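PDB 3BTP: single-strand DNA-binding protein from Agrobacterium tumefaciens, which binds single-stranded but not double-stranded DNA whatever its nucleotide sequence and mediates nuclear uptake of single-stranded T-DNA copies. Local coordinates for residues S275-G280 and A333-E338; K286-F291 and G326-R331. All blocks are in the same frame, centred on the assembly; numbering follows the deposited sequence.

Interaction 1 (S275-G280 and A333-E338); sequences SYRFAG and AEFAGE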
# COMPACT_ATOMS: atom_id res chain seq x y z
N SER A 275 -7.70 20.21 4.33
CA SER A 275 -6.79 20.84 5.25
C SER A 275 -5.33 20.79 4.74
O SER A 275 -4.90 19.83 4.07
CB SER A 275 -6.91 20.11 6.57
OG SER A 275 -6.67 21.01 7.62
N TYR A 276 -4.59 21.88 5.04
CA TYR A 276 -3.12 21.95 4.92
C TYR A 276 -2.45 21.97 6.32
O TYR A 276 -2.92 22.66 7.18
CB TYR A 276 -2.73 23.22 4.23
CG TYR A 276 -2.73 23.22 2.74
CD1 TYR A 276 -1.68 22.59 2.04
CD2 TYR A 276 -3.73 23.91 2.02
CE1 TYR A 276 -1.64 22.61 0.62
CE2 TYR A 276 -3.68 23.94 0.60
CZ TYR A 276 -2.64 23.28 -0.07
OH TYR A 276 -2.59 23.27 -1.46
N ARG A 277 -1.38 21.21 6.52
CA ARG A 277 -0.46 21.39 7.62
C ARG A 277 0.44 22.60 7.35
O ARG A 277 0.63 23.01 6.18
CB ARG A 277 0.39 20.11 7.84
CG ARG A 277 -0.23 18.99 8.76
CD ARG A 277 0.81 17.90 9.30
NE ARG A 277 1.40 18.12 10.67
CZ ARG A 277 0.90 19.02 11.47
NH1 ARG A 277 -0.15 19.66 11.04
NH2 ARG A 277 1.36 19.23 12.69
N PHE A 278 0.99 23.19 8.41
CA PHE A 278 2.14 24.11 8.28
C PHE A 278 3.06 23.99 9.50
O PHE A 278 2.60 23.60 10.58
CB PHE A 278 1.76 25.60 7.96
CG PHE A 278 0.71 26.20 8.89
CD1 PHE A 278 1.09 27.01 9.98
CD2 PHE A 278 -0.65 25.95 8.67
CE1 PHE A 278 0.14 27.54 10.85
CE2 PHE A 278 -1.63 26.49 9.53
CZ PHE A 278 -1.21 27.29 10.63
N ALA A 279 4.36 24.25 9.29
CA ALA A 279 5.36 24.35 10.39
C ALA A 279 4.80 25.22 11.49
O ALA A 279 4.42 26.39 11.24
CB ALA A 279 6.69 24.95 9.90
N GLY A 280 4.68 24.61 12.68
CA GLY A 280 4.17 25.24 13.88
C GLY A 280 2.68 25.48 13.92
O GLY A 280 2.24 26.47 14.49
N ALA A 333 3.31 14.14 9.77
CA ALA A 333 4.44 14.95 10.25
C ALA A 333 5.14 15.66 9.11
O ALA A 333 5.45 16.85 9.20
CB ALA A 333 5.43 14.03 10.95
N GLU A 334 5.33 14.94 8.00
CA GLU A 334 6.16 15.38 6.89
C GLU A 334 5.56 16.60 6.21
O GLU A 334 6.33 17.48 5.76
CB GLU A 334 6.41 14.24 5.89
CG GLU A 334 6.79 14.64 4.45
CD GLU A 334 8.31 14.88 4.20
OE1 GLU A 334 8.96 15.73 4.93
OE2 GLU A 334 8.86 14.26 3.22
N PHE A 335 4.22 16.66 6.15
CA PHE A 335 3.52 17.83 5.61
C PHE A 335 3.94 19.15 6.32
O PHE A 335 3.99 20.20 5.66
CB PHE A 335 2.02 17.69 5.78
CG PHE A 335 1.40 16.61 4.97
CD1 PHE A 335 1.73 16.45 3.60
CD2 PHE A 335 0.47 15.76 5.55
CE1 PHE A 335 1.15 15.45 2.86
CE2 PHE A 335 -0.12 14.79 4.81
CZ PHE A 335 0.21 14.62 3.46
N ALA A 336 4.16 19.06 7.63
CA ALA A 336 4.61 20.18 8.51
C ALA A 336 6.18 20.33 8.60
O ALA A 336 6.66 21.17 9.30
CB ALA A 336 4.08 19.96 9.87
N GLY A 337 6.95 19.49 7.90
CA GLY A 337 8.41 19.55 7.96
C GLY A 337 9.01 18.85 9.18
O GLY A 337 10.19 19.12 9.56
N GLU A 338 8.22 17.98 9.81
CA GLU A 338 8.60 17.26 11.01
C GLU A 338 9.11 15.86 10.68
O GLU A 338 8.91 15.35 9.58
CB GLU A 338 7.43 17.18 12.00
CG GLU A 338 7.09 18.49 12.71
CD GLU A 338 5.68 18.51 13.33
OE1 GLU A 338 5.28 17.57 14.05
OE2 GLU A 338 4.96 19.49 13.07
O HOH W 1 2.89 16.70 13.61

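Interaction 2 (K286-F291 and G326-R331); sequences KRFEEF and GSADIR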
# COMPACT_ATOMS: atom_id res chain seq x y z
N LYS A 286 2.63 17.14 17.51
CA LYS A 286 1.54 16.26 17.92
C LYS A 286 1.33 15.09 16.92
O LYS A 286 1.56 15.24 15.70
CB LYS A 286 0.26 17.05 18.10
CG LYS A 286 0.21 17.94 19.36
CD LYS A 286 -1.20 18.57 19.58
CE LYS A 286 -1.24 19.63 20.75
NZ LYS A 286 -1.04 18.99 22.15
N ARG A 287 0.87 13.95 17.43
CA ARG A 287 0.89 12.70 16.67
C ARG A 287 -0.36 12.62 15.81
O ARG A 287 -1.41 13.15 16.20
CB ARG A 287 0.95 11.48 17.58
CG ARG A 287 2.26 11.34 18.35
CD ARG A 287 3.22 10.42 17.65
NE ARG A 287 4.57 10.39 18.24
CZ ARG A 287 5.55 9.58 17.84
NH1 ARG A 287 5.35 8.68 16.85
NH2 ARG A 287 6.74 9.67 18.42
N PHE A 288 -0.25 11.93 14.67
CA PHE A 288 -1.41 11.74 13.82
C PHE A 288 -2.63 11.23 14.61
O PHE A 288 -3.73 11.75 14.43
CB PHE A 288 -1.14 10.82 12.64
CG PHE A 288 -2.40 10.50 11.86
CD1 PHE A 288 -3.01 11.46 11.07
CD2 PHE A 288 -3.00 9.24 11.96
CE1 PHE A 288 -4.20 11.17 10.39
CE2 PHE A 288 -4.18 8.93 11.27
CZ PHE A 288 -4.78 9.90 10.48
N GLU A 289 -2.41 10.23 15.47
CA GLU A 289 -3.49 9.63 16.31
C GLU A 289 -4.29 10.62 17.16
O GLU A 289 -5.47 10.44 17.39
CB GLU A 289 -2.92 8.50 17.21
CG GLU A 289 -2.42 7.29 16.39
CD GLU A 289 -1.17 7.57 15.44
OE1 GLU A 289 -0.25 8.37 15.79
OE2 GLU A 289 -1.13 6.91 14.34
N GLU A 290 -3.63 11.67 17.61
CA GLU A 290 -4.34 12.78 18.27
C GLU A 290 -5.24 13.58 17.30
O GLU A 290 -6.35 13.98 17.64
CB GLU A 290 -3.30 13.70 18.93
CG GLU A 290 -3.89 14.65 19.93
CD GLU A 290 -2.79 15.30 20.77
OE1 GLU A 290 -1.70 14.67 20.91
OE2 GLU A 290 -3.02 16.43 21.26
N PHE A 291 -4.71 13.85 16.10
CA PHE A 291 -5.51 14.59 15.12
C PHE A 291 -6.73 13.75 14.82
O PHE A 291 -7.84 14.22 14.81
CB PHE A 291 -4.67 14.90 13.89
CG PHE A 291 -5.45 15.43 12.71
CD1 PHE A 291 -5.85 16.79 12.67
CD2 PHE A 291 -5.80 14.57 11.65
CE1 PHE A 291 -6.58 17.29 11.57
CE2 PHE A 291 -6.49 15.05 10.56
CZ PHE A 291 -6.90 16.43 10.50
N GLY A 326 2.49 3.29 11.99
CA GLY A 326 3.12 4.61 12.07
C GLY A 326 3.34 5.38 10.77
O GLY A 326 3.75 6.57 10.82
N SER A 327 3.06 4.76 9.63
CA SER A 327 3.09 5.42 8.27
C SER A 327 2.18 6.63 8.13
O SER A 327 2.50 7.57 7.40
CB SER A 327 2.49 4.45 7.21
OG SER A 327 3.36 3.45 6.92
N ALA A 328 0.99 6.53 8.71
CA ALA A 328 0.01 7.61 8.66
C ALA A 328 0.63 8.82 9.35
O ALA A 328 0.56 9.97 8.85
CB ALA A 328 -1.37 7.17 9.33
N ASP A 329 1.27 8.55 10.49
CA ASP A 329 1.92 9.59 11.33
C ASP A 329 3.14 10.16 10.64
O ASP A 329 3.35 11.36 10.65
CB ASP A 329 2.23 9.07 12.77
CG ASP A 329 2.94 10.16 13.65
OD1 ASP A 329 2.44 11.32 13.73
OD2 ASP A 329 4.01 9.86 14.23
N ILE A 330 3.95 9.30 10.02
CA ILE A 330 5.09 9.77 9.21
C ILE A 330 4.66 10.69 8.10
O ILE A 330 5.24 11.76 7.91
CB ILE A 330 5.81 8.60 8.55
CG1 ILE A 330 6.36 7.68 9.66
CG2 ILE A 330 6.93 9.16 7.59
CD1 ILE A 330 7.22 6.53 9.10
N ARG A 331 3.64 10.30 7.34
CA ARG A 331 3.12 11.17 6.29
C ARG A 331 2.55 12.46 6.87
O ARG A 331 2.82 13.53 6.34
CB ARG A 331 2.07 10.44 5.40
CG ARG A 331 1.61 11.28 4.19
CD ARG A 331 0.86 10.48 3.14
NE ARG A 331 1.63 9.32 2.64
CZ ARG A 331 1.25 8.55 1.62
NH1 ARG A 331 0.10 8.79 0.95
NH2 ARG A 331 2.00 7.55 1.26

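Interaction 1 (S275-G280 and A333-E338)
Arg-277 reaches Ala-336 and Glu-338 through a chain that sets CG beside its own backbone N (chi1 -87°), runs extended to CD, and then bends at chi3 (96°). That bend brings NE over the methyl of Ala-336, with 3.3 Å between Arg-277 NE and Ala-336 CB, and the methyl lies against one face of the guanidinium. The CB of Phe-335 packs against the arginine stem, Arg-277 CB lying 3.6 Å from Phe-335 CB, while the ring leads away from the contact and presents its edge to Arg-277 CD; guanidinium and ring planes stand 85° apart. An alanine suits position 336 because its methyl is small enough for the flat cation to lie over it. Further along the loop, Ala-279 CA approaches the carbonyl, 3.6 Å from Ala-336 O.

Gly-337, with positive phi, ends the helix in a Schellman motif: Glu-338 N bonds back to Ala-333 O at 3.1 Å, and Gly-337 N to Glu-334 O. At these backbone angles a side chain would collide with the carbonyl oxygen of the residue before, so glycine suits the place. Beyond this turn Glu-338 points its first side-chain bond toward the loop, and its carboxylate comes near the arginine. No direct hydrogen bond joins the segments; Arg-277 NH2 and Glu-338 OE2 form a long salt bridge of 3.6 Å, and a water bridges Arg-277 NH2, from which it accepts, and Glu-338 OE1, which lies 2.6 Å from the water oxygen.

Stronger polar partners lie nearby: Asp-281 pairs with Arg-277 NH1, and Arg-340 with Glu-338 OE1. Phe-332 adds a cation-pi contact to the arginine. The guanidinium of the buried Arg-277 is thus held by an aliphatic surface, an aromatic ring and carboxylates together, and the surrounding acids would be expected to stabilise its positive charge.

Interaction 2 (K286-F291 and G326-R331)
The Phe-288 ring meets Ala-328 CB obliquely, with the methyl 3.7 Å from Phe-288 CD2, while Glu-289 OE2 of its own helix lies in the ring plane at an edge. The Arg-287 guanidinium and the Asp-329 carboxylate are the other flat pair, their planes 27° apart; OD2 lies obliquely to the guanidinium.

Asp-329 does the polar work from within its helix. Its CG is anti to the backbone N (chi1 179°), and its two oxygens divide their partners. OD1 takes the Phe-288 amide in a hydrogen bond of 2.9 Å from Phe-288 N to Asp-329 OD1, nearly straight at 163° and approaching from above the carboxylate plane. OD2 accepts a weak hydrogen bond within a salt bridge, 3.2 Å from Arg-287 NH1. An aspartate suits this place because it can accept a hydrogen bond from a backbone N-H in the first turn of helix 288-299, just after the N-cap residue Arg-287. Glu-289 OE1 comes within 4.5 Å of Asp-329 OD1, a like-charge approach that the salt bridge from Arg-340 to OD1 probably makes easier to bear.

Helices 288-299 and 327-335 thus meet near their N-terminal ends. Around this junction, Phe-288 touches Ile-305 and Leu-307 of strand 304-308 and Ser-317 of helix 317-323, and meets Phe-332 edge-to-face; Phe-291 reaches Ile-263 and Ile-265 of strand 263-266.

Both contacts use helix 327-335, interaction 2 near its start and interaction 1 at its C-terminal end, with centres about 11 Å apart. Each is partly buried, mixing buried residues with exposed ones, and interaction 2 lies nearer the centre of the chain. In residues 286-291 and 326-331 two helices meet, and a backbone-to-carboxylate hydrogen bond and a salt bridge join them; in residues 275-280 and 333-338 a loop following an edge strand meets a helix end through apolar contact, a long ion pair and a water. Phe-332 serves both, in a cation-pi contact with Arg-277 and an edge-to-face one with Phe-288, while Arg-340 pairs with an acid in each.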